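Local coordinates for protein ZYG-9 (Caenorhabditis elegans, PDB 2OF3) that organizes microtubules and spindle poles during mitosis and meiosis in the one-cell embryo, and carries a TOG domain of the XMAP215/Dis1 family, at residues 108-119 with 151-162; 130-138 with 168-176. All coordinates share one frame; numbering follows the deposited sequence.

Contact 1: residues 108-119 with 151-162; sequences LELCKVIVELIR and SVRDIVNVLSDV
Ile155 and Val158 of helix 146-163 both lodge as knobs in holes of helix 101-120, and this apolar interlocking carries most of the contact. Ile155 sits among Leu108, Cys111, Lys112 and Val115. Its first torsion (chi1 -65°) sets CG1 beside the backbone N and against Lys112, and from there CD1 continues to Cys111 and Leu108, lying 3.5 Å from Leu108 O. Isoleucine suits the hole because its two branches serve different neighbours: CG2 turns instead to Val115 CG2. Val158 enters the next hole, among Lys112, Val115, Glu116 and Arg119, and its two methyls divide the work. CG1 rests 3.4 Å from Val115 O and also meets Val115 CG2, while CG2 faces Arg119 and Glu116. The other branch of Val115, CG1, turns to Leu159 CD2. Toward the ends, Leu108 CD1 meets Val152 CG2 at 3.9 Å, while Val162 puts CG1 against Ile118 CG2 and CG2 against Arg119 CB.

Polar groups line the solvent-facing border. Lys112 covers Ile155 with its aliphatic part, CB lying 3.9 Å from Ile155 CG1, and bends at chi2 and chi4 to bring its ammonium to the rim. There NZ donates to a water 3.1 Å away, which in turn donates to Asp154 OD2, so the opposite charges are linked indirectly; a long salt bridge to Glu116 OE2 probably helps steady the lysine. Arg119 likewise lays its chain over valines, NH1 being 3.8 Å from Val158 CG2.

The segments run nearly parallel, at 19° with axes 9.3 Å apart, as side-by-side helices of an all-helical array can. Helix 127-139 packs beneath both through Phe133, Val134 and Leu137, helix 60-76 continues the row beyond Leu110, and helix 181-198 does so beyond Arg153.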
loop_
_atom_site.group_PDB
_atom_site.type_symbol
_atom_site.label_atom_id
_atom_site.label_comp_id
_atom_site.label_asym_id
_atom_site.label_seq_id
_atom_site.Cartn_x
_atom_site.Cartn_y
_atom_site.Cartn_z
ATOM N N LEU A 108 -4.945 -11.026 -1.412
ATOM C CA LEU A 108 -5.527 -9.685 -1.446
ATOM C C LEU A 108 -6.865 -9.633 -0.769
ATOM O O LEU A 108 -7.228 -8.621 -0.187
ATOM C CB LEU A 108 -5.595 -9.144 -2.883
ATOM C CG LEU A 108 -4.185 -9.001 -3.480
ATOM C CD1 LEU A 108 -4.423 -8.670 -4.932
ATOM C CD2 LEU A 108 -3.403 -7.847 -2.811
ATOM N N GLU A 109 -7.604 -10.743 -0.816
ATOM C CA GLU A 109 -8.875 -10.842 -0.105
ATOM C C GLU A 109 -8.638 -10.788 1.374
ATOM O O GLU A 109 -9.377 -10.095 2.088
ATOM C CB GLU A 109 -9.539 -12.151 -0.484
ATOM C CG GLU A 109 -10.742 -12.508 0.261
ATOM C CD GLU A 109 -11.258 -13.897 -0.172
ATOM O OE1 GLU A 109 -10.833 -14.423 -1.234
ATOM O OE2 GLU A 109 -12.104 -14.442 0.552
ATOM N N LEU A 110 -7.612 -11.494 1.853
ATOM C CA LEU A 110 -7.235 -11.355 3.282
ATOM C C LEU A 110 -6.813 -9.924 3.643
ATOM O O LEU A 110 -7.242 -9.408 4.680
ATOM C CB LEU A 110 -6.159 -12.366 3.734
ATOM C CG LEU A 110 -5.800 -12.325 5.225
ATOM C CD1 LEU A 110 -7.054 -12.558 6.131
ATOM C CD2 LEU A 110 -4.723 -13.352 5.540
ATOM N N CYS A 111 -5.996 -9.283 2.804
ATOM C CA CYS A 111 -5.527 -7.919 3.072
ATOM C C CYS A 111 -6.730 -6.989 3.171
ATOM O O CYS A 111 -6.796 -6.161 4.068
ATOM C CB CYS A 111 -4.584 -7.405 1.958
ATOM S SG CYS A 111 -3.002 -8.261 1.927
ATOM N N LYS A 112 -7.681 -7.129 2.245
ATOM C CA LYS A 112 -8.914 -6.326 2.242
ATOM C C LYS A 112 -9.742 -6.448 3.534
ATOM O O LYS A 112 -10.162 -5.445 4.117
ATOM C CB LYS A 112 -9.750 -6.639 0.978
ATOM C CG LYS A 112 -11.082 -5.880 0.820
ATOM C CD LYS A 112 -10.891 -4.465 0.244
ATOM C CE LYS A 112 -12.281 -3.766 0.056
ATOM N NZ LYS A 112 -13.062 -4.518 -1.008
ATOM N N VAL A 113 -9.936 -7.663 3.990
ATOM C CA VAL A 113 -10.709 -7.929 5.190
ATOM C C VAL A 113 -10.018 -7.285 6.382
ATOM O O VAL A 113 -10.662 -6.669 7.232
ATOM C CB VAL A 113 -10.833 -9.495 5.334
ATOM C CG1 VAL A 113 -10.959 -9.962 6.726
ATOM C CG2 VAL A 113 -12.006 -10.038 4.456
ATOM N N ILE A 114 -8.699 -7.442 6.469
ATOM C CA ILE A 114 -7.920 -6.889 7.589
ATOM C C ILE A 114 -7.989 -5.348 7.630
ATOM O O ILE A 114 -8.290 -4.769 8.679
ATOM C CB ILE A 114 -6.415 -7.396 7.580
ATOM C CG1 ILE A 114 -6.312 -8.864 8.030
ATOM C CG2 ILE A 114 -5.529 -6.545 8.521
ATOM C CD1 ILE A 114 -4.952 -9.453 7.698
ATOM N N VAL A 115 -7.759 -4.680 6.501
ATOM C CA VAL A 115 -7.784 -3.197 6.488
ATOM C C VAL A 115 -9.205 -2.622 6.686
ATOM O O VAL A 115 -9.358 -1.571 7.333
ATOM C CB VAL A 115 -7.032 -2.565 5.256
ATOM C CG1 VAL A 115 -5.621 -3.102 5.202
ATOM C CG2 VAL A 115 -7.770 -2.889 3.924
ATOM N N GLU A 116 -10.221 -3.329 6.182
ATOM C CA GLU A 116 -11.644 -3.000 6.547
ATOM C C GLU A 116 -11.965 -3.130 8.021
ATOM O O GLU A 116 -12.598 -2.237 8.562
ATOM C CB GLU A 116 -12.602 -3.828 5.736
ATOM C CG GLU A 116 -12.830 -3.135 4.418
ATOM C CD GLU A 116 -13.604 -3.988 3.443
ATOM O OE1 GLU A 116 -13.775 -5.215 3.708
ATOM O OE2 GLU A 116 -13.978 -3.424 2.396
ATOM N N LEU A 117 -11.477 -4.184 8.695
ATOM C CA LEU A 117 -11.649 -4.309 10.137
ATOM C C LEU A 117 -10.899 -3.255 10.904
ATOM O O LEU A 117 -11.422 -2.696 11.890
ATOM C CB LEU A 117 -11.176 -5.693 10.634
ATOM C CG LEU A 117 -12.121 -6.895 10.434
ATOM C CD1 LEU A 117 -11.325 -8.241 10.658
ATOM C CD2 LEU A 117 -13.291 -6.724 11.393
ATOM N N ILE A 118 -9.673 -2.935 10.471
ATOM C CA ILE A 118 -8.943 -1.814 11.076
ATOM C C ILE A 118 -9.742 -0.525 10.893
ATOM O O ILE A 118 -9.954 0.244 11.880
ATOM C CB ILE A 118 -7.523 -1.679 10.463
ATOM C CG1 ILE A 118 -6.657 -2.882 10.843
ATOM C CG2 ILE A 118 -6.827 -0.301 10.871
ATOM C CD1 ILE A 118 -5.303 -2.971 9.971
ATOM N N ARG A 119 -10.199 -0.263 9.662
ATOM C CA ARG A 119 -10.971 0.977 9.422
ATOM C C ARG A 119 -12.268 1.031 10.271
ATOM O O ARG A 119 -12.499 1.992 11.019
ATOM C CB ARG A 119 -11.312 1.144 7.934
ATOM C CG ARG A 119 -12.189 2.404 7.677
ATOM C CD ARG A 119 -12.872 2.320 6.310
ATOM N NE ARG A 119 -13.744 1.160 6.319
ATOM C CZ ARG A 119 -14.192 0.524 5.242
ATOM N NH1 ARG A 119 -13.866 0.922 3.998
ATOM N NH2 ARG A 119 -14.972 -0.544 5.423
ATOM N N SER A 151 -8.116 -4.709 -7.483
ATOM C CA SER A 151 -8.230 -5.277 -6.137
ATOM C C SER A 151 -7.230 -4.590 -5.225
ATOM O O SER A 151 -7.527 -4.325 -4.053
ATOM C CB SER A 151 -7.923 -6.787 -6.168
ATOM O OG SER A 151 -9.045 -7.499 -6.694
ATOM N N VAL A 152 -6.054 -4.315 -5.787
ATOM C CA VAL A 152 -4.982 -3.608 -5.069
ATOM C C VAL A 152 -5.441 -2.183 -4.778
ATOM O O VAL A 152 -5.297 -1.741 -3.638
ATOM C CB VAL A 152 -3.693 -3.629 -5.844
ATOM C CG1 VAL A 152 -2.659 -2.676 -5.195
ATOM C CG2 VAL A 152 -3.178 -5.124 -5.969
ATOM N N ARG A 153 -6.066 -1.499 -5.737
ATOM C CA ARG A 153 -6.481 -0.132 -5.491
ATOM C C ARG A 153 -7.568 -0.060 -4.491
ATOM O O ARG A 153 -7.611 0.907 -3.722
ATOM C CB ARG A 153 -6.921 0.613 -6.759
ATOM C CG ARG A 153 -7.723 1.908 -6.499
ATOM C CD ARG A 153 -6.919 3.072 -5.726
ATOM N NE ARG A 153 -6.537 3.970 -6.779
ATOM C CZ ARG A 153 -7.121 5.099 -7.208
ATOM N NH1 ARG A 153 -8.095 5.805 -6.599
ATOM N NH2 ARG A 153 -6.570 5.579 -8.278
ATOM N N ASP A 154 -8.461 -1.048 -4.459
ATOM C CA ASP A 154 -9.523 -1.076 -3.420
ATOM C C ASP A 154 -8.925 -1.174 -2.023
ATOM O O ASP A 154 -9.446 -0.542 -1.086
ATOM C CB ASP A 154 -10.497 -2.249 -3.600
ATOM C CG ASP A 154 -11.324 -2.152 -4.890
ATOM O OD1 ASP A 154 -11.599 -0.999 -5.359
ATOM O OD2 ASP A 154 -11.682 -3.232 -5.436
ATOM N N ILE A 155 -7.849 -1.944 -1.866
ATOM C CA ILE A 155 -7.142 -1.978 -0.537
ATOM C C ILE A 155 -6.452 -0.633 -0.254
ATOM O O ILE A 155 -6.532 -0.118 0.823
ATOM C CB ILE A 155 -6.105 -3.158 -0.427
ATOM C CG1 ILE A 155 -6.799 -4.509 -0.485
ATOM C CG2 ILE A 155 -5.202 -3.053 0.849
ATOM C CD1 ILE A 155 -5.896 -5.546 -1.152
ATOM N N VAL A 156 -5.813 -0.037 -1.248
ATOM C CA VAL A 156 -5.221 1.285 -1.080
ATOM C C VAL A 156 -6.288 2.279 -0.638
ATOM O O VAL A 156 -6.009 3.133 0.186
ATOM C CB VAL A 156 -4.548 1.739 -2.375
ATOM C CG1 VAL A 156 -4.076 3.206 -2.234
ATOM C CG2 VAL A 156 -3.322 0.844 -2.679
ATOM N N ASN A 157 -7.494 2.230 -1.209
ATOM C CA ASN A 157 -8.577 3.192 -0.876
ATOM C C ASN A 157 -9.036 3.069 0.582
ATOM O O ASN A 157 -9.336 4.082 1.238
ATOM C CB ASN A 157 -9.799 3.020 -1.824
ATOM C CG ASN A 157 -9.545 3.559 -3.233
ATOM O OD1 ASN A 157 -8.577 4.310 -3.479
ATOM N ND2 ASN A 157 -10.422 3.171 -4.187
ATOM N N VAL A 158 -9.065 1.857 1.115
ATOM C CA VAL A 158 -9.334 1.686 2.575
ATOM C C VAL A 158 -8.191 2.261 3.460
ATOM O O VAL A 158 -8.439 3.010 4.417
ATOM C CB VAL A 158 -9.608 0.189 2.926
ATOM C CG1 VAL A 158 -9.906 0.011 4.402
ATOM C CG2 VAL A 158 -10.798 -0.339 2.063
ATOM N N LEU A 159 -6.945 1.943 3.127
ATOM C CA LEU A 159 -5.809 2.458 3.861
ATOM C C LEU A 159 -5.713 3.969 3.815
ATOM O O LEU A 159 -5.267 4.583 4.769
ATOM C CB LEU A 159 -4.501 1.867 3.296
ATOM C CG LEU A 159 -4.213 0.418 3.660
ATOM C CD1 LEU A 159 -3.184 -0.207 2.695
ATOM C CD2 LEU A 159 -3.716 0.387 5.098
ATOM N N SER A 160 -6.093 4.589 2.701
ATOM C CA SER A 160 -6.088 6.051 2.581
ATOM C C SER A 160 -7.033 6.624 3.618
ATOM O O SER A 160 -6.775 7.697 4.136
ATOM C CB SER A 160 -6.578 6.503 1.189
ATOM O OG SER A 160 -5.739 6.072 0.130
ATOM N N ASP A 161 -8.138 5.951 3.901
ATOM C CA ASP A 161 -9.045 6.401 4.953
ATOM C C ASP A 161 -8.451 6.250 6.325
ATOM O O ASP A 161 -8.632 7.124 7.131
ATOM C CB ASP A 161 -10.381 5.651 4.947
ATOM C CG ASP A 161 -11.296 6.080 3.793
ATOM O OD1 ASP A 161 -11.114 7.201 3.236
ATOM O OD2 ASP A 161 -12.224 5.291 3.443
ATOM N N VAL A 162 -7.782 5.132 6.600
ATOM C CA VAL A 162 -7.158 4.866 7.896
ATOM C C VAL A 162 -5.938 5.775 8.122
ATOM O O VAL A 162 -5.830 6.450 9.191
ATOM C CB VAL A 162 -6.686 3.394 7.977
ATOM C CG1 VAL A 162 -5.933 3.155 9.248
ATOM C CG2 VAL A 162 -7.880 2.436 7.874
HETATM O O HOH W 1 -11.990 -5.109 -3.848
#

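Contact 2: residues 130-138 with 168-176; sequences VSAFVPYLL and MTPMLLDAL
Two neighbouring helices of the TOG domain's helical array, 127-139 and 165-174, meet here around Met171, a knob held by Val130, Ser131, Val134 and Pro135. Its chain leaves the backbone extended at chi2 (177°) and bends only at chi3 (-59°), which swings the methyl round to the valines. CE thus reaches 3.6 Å from Val130 CG1 and 3.8 Å from Val134 CG1, while SD lies against Val134 CB and, at 3.8 Å, against Pro135 CD. Methionine suits the place because a flexible, unbranched chain can span the gap between helices whose axes come no closer than 10.0 Å. Shortening this side chain to an alanine is likely to open a gap beside Pro135 and leave the methyls of Val130 and Val134 without their main partner across the contact.

The segments run in the same general direction at 38°, an arrangement consistent with the flat, paddle-like array of helices of a TOG domain. Both helices are kinked at a proline, Pro135 and Pro170, whose nitrogen has no hydrogen to give to the preceding turn; Pro135 also presents its ring carbons to the sulfur.

Leu138 closes the other end. Its CD2 meets Leu172 CD2 at 3.9 Å, the two leucines set crosswise, and its CD1 lies 3.8 Å from Met171 O and 4.2 Å from Ala175 CB, where the small alanine lets the leucine approach the backbone. Met168, doubly bent, brings CE to within 4.0 Å of Val134 CG1; it also touches Tyr194 of helix 181-198 and Val163 of helix 146-163.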
loop_
_atom_site.group_PDB
_atom_site.type_symbol
_atom_site.label_atom_id
_atom_site.label_comp_id
_atom_site.label_asym_id
_atom_site.label_seq_id
_atom_site.Cartn_x
_atom_site.Cartn_y
_atom_site.Cartn_z
ATOM N N VAL A 130 2.187 0.595 9.120
ATOM C CA VAL A 130 1.967 1.205 7.796
ATOM C C VAL A 130 3.152 0.994 6.860
ATOM O O VAL A 130 2.994 0.573 5.713
ATOM C CB VAL A 130 1.592 2.739 7.889
ATOM C CG1 VAL A 130 1.292 3.277 6.498
ATOM C CG2 VAL A 130 0.320 2.965 8.710
ATOM N N SER A 131 4.339 1.288 7.348
ATOM C CA SER A 131 5.579 1.227 6.556
ATOM C C SER A 131 5.930 -0.177 6.223
ATOM O O SER A 131 6.537 -0.423 5.211
ATOM C CB SER A 131 6.742 1.752 7.424
ATOM O OG SER A 131 6.920 3.071 7.022
ATOM N N ALA A 132 5.615 -1.109 7.105
ATOM C CA ALA A 132 5.868 -2.552 6.840
ATOM C C ALA A 132 4.967 -3.097 5.737
ATOM O O ALA A 132 5.317 -4.062 5.121
ATOM C CB ALA A 132 5.649 -3.382 8.123
ATOM N N PHE A 133 3.793 -2.510 5.492
ATOM C CA PHE A 133 2.850 -3.126 4.552
ATOM C C PHE A 133 2.738 -2.377 3.216
ATOM O O PHE A 133 2.859 -2.981 2.136
ATOM C CB PHE A 133 1.440 -3.277 5.173
ATOM C CG PHE A 133 0.428 -3.912 4.203
ATOM C CD1 PHE A 133 0.657 -5.190 3.662
ATOM C CD2 PHE A 133 -0.714 -3.248 3.836
ATOM C CE1 PHE A 133 -0.276 -5.806 2.751
ATOM C CE2 PHE A 133 -1.652 -3.850 2.929
ATOM C CZ PHE A 133 -1.407 -5.105 2.384
ATOM N N VAL A 134 2.472 -1.081 3.299
ATOM C CA VAL A 134 2.112 -0.277 2.134
ATOM C C VAL A 134 3.143 -0.288 1.017
ATOM O O VAL A 134 2.737 -0.458 -0.118
ATOM C CB VAL A 134 1.642 1.169 2.531
ATOM C CG1 VAL A 134 1.354 2.061 1.226
ATOM C CG2 VAL A 134 0.398 1.056 3.406
ATOM N N PRO A 135 4.454 -0.078 1.293
ATOM C CA PRO A 135 5.431 -0.102 0.218
ATOM C C PRO A 135 5.428 -1.395 -0.577
ATOM O O PRO A 135 5.687 -1.374 -1.832
ATOM C CB PRO A 135 6.779 0.169 0.947
ATOM C CG PRO A 135 6.379 1.010 2.092
ATOM C CD PRO A 135 5.099 0.303 2.556
ATOM N N TYR A 136 5.107 -2.511 0.077
ATOM C CA TYR A 136 5.071 -3.784 -0.677
ATOM C C TYR A 136 3.770 -3.958 -1.416
ATOM O O TYR A 136 3.766 -4.523 -2.507
ATOM C CB TYR A 136 5.287 -4.975 0.239
ATOM C CG TYR A 136 6.612 -4.845 0.922
ATOM C CD1 TYR A 136 7.788 -5.090 0.216
ATOM C CD2 TYR A 136 6.683 -4.413 2.260
ATOM C CE1 TYR A 136 9.061 -4.916 0.832
ATOM C CE2 TYR A 136 7.952 -4.218 2.911
ATOM C CZ TYR A 136 9.105 -4.485 2.171
ATOM O OH TYR A 136 10.305 -4.312 2.779
ATOM N N LEU A 137 2.660 -3.493 -0.832
ATOM C CA LEU A 137 1.361 -3.555 -1.528
ATOM C C LEU A 137 1.441 -2.756 -2.813
ATOM O O LEU A 137 0.836 -3.162 -3.836
ATOM C CB LEU A 137 0.220 -3.023 -0.666
ATOM C CG LEU A 137 -1.159 -2.922 -1.334
ATOM C CD1 LEU A 137 -1.827 -4.318 -1.457
ATOM C CD2 LEU A 137 -1.978 -1.995 -0.502
ATOM N N LEU A 138 2.169 -1.636 -2.779
ATOM C CA LEU A 138 2.327 -0.798 -3.974
ATOM C C LEU A 138 3.083 -1.465 -5.120
ATOM O O LEU A 138 2.873 -1.107 -6.299
ATOM C CB LEU A 138 2.906 0.591 -3.619
ATOM C CG LEU A 138 2.013 1.445 -2.742
ATOM C CD1 LEU A 138 2.743 2.726 -2.423
ATOM C CD2 LEU A 138 0.668 1.730 -3.381
ATOM N N MET A 168 0.188 8.826 3.500
ATOM C CA MET A 168 0.275 7.922 2.347
ATOM C C MET A 168 1.156 8.448 1.217
ATOM O O MET A 168 1.875 7.686 0.572
ATOM C CB MET A 168 -1.136 7.636 1.804
ATOM C CG MET A 168 -2.019 6.617 2.657
ATOM S SD MET A 168 -1.460 4.898 2.800
ATOM C CE MET A 168 -1.944 4.340 1.194
ATOM N N THR A 169 1.113 9.755 0.980
ATOM C CA THR A 169 1.700 10.356 -0.235
ATOM C C THR A 169 3.186 10.154 -0.356
ATOM O O THR A 169 3.644 9.848 -1.455
ATOM C CB THR A 169 1.288 11.823 -0.381
ATOM O OG1 THR A 169 -0.132 11.859 -0.486
ATOM C CG2 THR A 169 1.916 12.517 -1.640
ATOM N N PRO A 170 3.966 10.296 0.748
ATOM C CA PRO A 170 5.423 10.021 0.643
ATOM C C PRO A 170 5.761 8.608 0.087
ATOM O O PRO A 170 6.748 8.437 -0.677
ATOM C CB PRO A 170 5.905 10.152 2.117
ATOM C CG PRO A 170 4.907 11.038 2.786
ATOM C CD PRO A 170 3.579 10.763 2.108
ATOM N N MET A 171 4.959 7.594 0.442
ATOM C CA MET A 171 5.176 6.221 -0.043
ATOM C C MET A 171 4.743 6.138 -1.508
ATOM O O MET A 171 5.385 5.453 -2.297
ATOM C CB MET A 171 4.361 5.235 0.814
ATOM C CG MET A 171 5.009 4.982 2.261
ATOM S SD MET A 171 4.136 3.914 3.398
ATOM C CE MET A 171 2.633 4.737 3.541
ATOM N N LEU A 172 3.642 6.817 -1.860
ATOM C CA LEU A 172 3.188 6.879 -3.256
ATOM C C LEU A 172 4.210 7.617 -4.120
ATOM O O LEU A 172 4.501 7.151 -5.231
ATOM C CB LEU A 172 1.819 7.528 -3.368
ATOM C CG LEU A 172 0.691 6.666 -2.826
ATOM C CD1 LEU A 172 -0.448 7.608 -2.558
ATOM C CD2 LEU A 172 0.300 5.556 -3.858
ATOM N N LEU A 173 4.803 8.712 -3.604
ATOM C CA LEU A 173 5.916 9.414 -4.306
ATOM C C LEU A 173 7.105 8.535 -4.469
ATOM O O LEU A 173 7.721 8.476 -5.568
ATOM C CB LEU A 173 6.279 10.791 -3.657
ATOM C CG LEU A 173 5.183 11.871 -3.676
ATOM C CD1 LEU A 173 5.569 13.052 -2.769
ATOM C CD2 LEU A 173 4.841 12.400 -5.149
ATOM N N ASP A 174 7.455 7.807 -3.419
ATOM C CA ASP A 174 8.608 6.915 -3.481
ATOM C C ASP A 174 8.430 5.822 -4.539
ATOM O O ASP A 174 9.382 5.411 -5.231
ATOM C CB ASP A 174 8.844 6.261 -2.117
ATOM C CG ASP A 174 10.322 5.890 -1.912
ATOM O OD1 ASP A 174 11.208 6.799 -2.082
ATOM O OD2 ASP A 174 10.616 4.693 -1.611
ATOM N N ALA A 175 7.202 5.323 -4.627
ATOM C CA ALA A 175 6.808 4.339 -5.664
ATOM C C ALA A 175 7.073 4.788 -7.080
ATOM O O ALA A 175 7.169 3.974 -7.933
ATOM C CB ALA A 175 5.340 3.985 -5.507
ATOM N N LEU A 176 7.163 6.088 -7.339
ATOM C CA LEU A 176 7.458 6.608 -8.668
ATOM C C LEU A 176 8.851 6.280 -9.150
ATOM O O LEU A 176 9.136 6.395 -10.342
ATOM C CB LEU A 176 7.251 8.135 -8.723
ATOM C CG LEU A 176 5.865 8.615 -8.339
ATOM C CD1 LEU A 176 5.780 10.131 -8.484
ATOM C CD2 LEU A 176 4.752 7.869 -9.132
#

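Overall arrangement
The centres of contacts 1 and 2 lie about 14 Å apart, and their segments alternate along the chain: 108-119, 130-138, 151-162, 168-176. Each contact therefore pairs a helix with the next but one in sequence, as in an all-helical array. The two contacts touch directly. Cys111 SG of contact 1 lies 3.6 Å from Phe133 CZ of contact 2, and Leu137 CD2 is 3.7 Å from Ile155 CG2 and 3.8 Å from Val156 CG2. Helix 127-139 thus packs against both helices of contact 1 through Phe133, Val134 and Leu137 while turning its Met171-binding side to helix 165-174. Both contacts are structural packing within the TOG domain.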